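Local coordinates for topoisomerase IV subunit A (PDB 1ZVT), which forms part of topoisomerase IV, which decatenates DNA and removes supercoils, and probably binds DNA through its C-terminal beta-pinwheel domain, at residues A[177-180]-A[181-184]. Numbering follows the deposited sequence.
Sequences NIPS and AEAA
The first turn of the short helix 180-184, on the surface of the beta-pinwheel domain, starts at P179, the N-cap residue in the loop that follows strand 173-174. Two backbone hydrogen bonds with i to i+4 spacing define the turn as alpha-helical. A183 N donates to P179 O at 3.0 Å, with an N-H...O angle of 160°. A184 N reaches S180 O at 2.9 Å. Backbone torsions support the assignment: P179 keeps an extended psi of 132°, whereas S180 through A184 are helical. P179 occupies the N-cap position, yet its ring offers no acceptor to the N-H groups of the first turn.

On the flank of the turn, P179 and E182 run side by side. E182 CG stands anti to its backbone N (chi1 -160°), and the chain stays extended beyond it, which carries the carboxylate back alongside the pyrrolidine ring; E182 CB also lies 3.4 Å from P179 O. I178 is the buried residue of the group: its CG2, anti to the backbone N, meets A183 CB at 4.1 Å, a light apolar touch against the first turn. I178 and E182 both also touch D188 in the following loop, and A184 O accepts a hydrogen bond from N131 ND2. E182 OE1 sits 3.3 Å from P179 CD and 3.4 Å from P179 CG.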
loop_
_atom_site.group_PDB
_atom_site.type_symbol
_atom_site.label_atom_id
_atom_site.label_comp_id
_atom_site.label_asym_id
_atom_site.label_seq_id
_atom_site.Cartn_x
_atom_site.Cartn_y
_atom_site.Cartn_z
ATOM N N ASN A 177 1.828 9.057 16.638
ATOM C CA ASN A 177 2.837 10.091 16.866
ATOM C C ASN A 177 4.249 9.550 16.789
ATOM O O ASN A 177 4.646 8.714 17.591
ATOM C CB ASN A 177 2.651 10.777 18.212
ATOM C CG ASN A 177 3.580 11.968 18.365
ATOM O OD1 ASN A 177 4.423 12.009 19.269
ATOM N ND2 ASN A 177 3.436 12.937 17.479
ATOM N N ILE A 178 4.975 10.004 15.785
ATOM C CA ILE A 178 6.402 9.728 15.649
ATOM C C ILE A 178 7.060 11.109 15.492
ATOM O O ILE A 178 6.726 11.857 14.574
ATOM C CB ILE A 178 6.677 8.847 14.425
ATOM C CG1 ILE A 178 5.829 7.550 14.525
ATOM C CG2 ILE A 178 8.185 8.518 14.314
ATOM C CD1 ILE A 178 5.901 6.672 13.325
ATOM N N PRO A 179 7.962 11.460 16.417
ATOM C CA PRO A 179 8.606 12.770 16.358
ATOM C C PRO A 179 9.242 12.986 14.983
ATOM O O PRO A 179 9.930 12.105 14.476
ATOM C CB PRO A 179 9.669 12.691 17.456
ATOM C CG PRO A 179 9.131 11.670 18.436
ATOM C CD PRO A 179 8.391 10.665 17.581
ATOM N N SER A 180 8.986 14.145 14.387
ATOM C CA SER A 180 9.329 14.348 12.984
ATOM C C SER A 180 10.820 14.330 12.709
ATOM O O SER A 180 11.269 13.836 11.669
ATOM C CB SER A 180 8.679 15.613 12.440
ATOM O OG SER A 180 9.118 16.744 13.162
ATOM N N ALA A 181 11.597 14.926 13.609
ATOM C CA ALA A 181 13.045 14.912 13.427
ATOM C C ALA A 181 13.607 13.488 13.522
ATOM O O ALA A 181 14.506 13.097 12.764
ATOM C CB ALA A 181 13.711 15.845 14.448
ATOM N N GLU A 182 13.056 12.690 14.433
ATOM C CA GLU A 182 13.457 11.298 14.564
ATOM C C GLU A 182 13.120 10.483 13.285
ATOM O O GLU A 182 13.931 9.691 12.790
ATOM C CB GLU A 182 12.763 10.710 15.793
ATOM C CG GLU A 182 13.389 9.466 16.347
ATOM C CD GLU A 182 12.573 8.842 17.474
ATOM O OE1 GLU A 182 11.381 9.197 17.654
ATOM O OE2 GLU A 182 13.112 7.972 18.157
ATOM N N ALA A 183 11.930 10.717 12.732
ATOM C CA ALA A 183 11.519 10.051 11.505
ATOM C C ALA A 183 12.416 10.467 10.342
ATOM O O ALA A 183 12.810 9.630 9.547
ATOM C CB ALA A 183 10.074 10.364 11.193
ATOM N N ALA A 184 12.759 11.751 10.256
ATOM C CA ALA A 184 13.597 12.222 9.169
ATOM C C ALA A 184 15.005 11.622 9.246
ATOM O O ALA A 184 15.672 11.486 8.222
ATOM C CB ALA A 184 13.654 13.761 9.168
#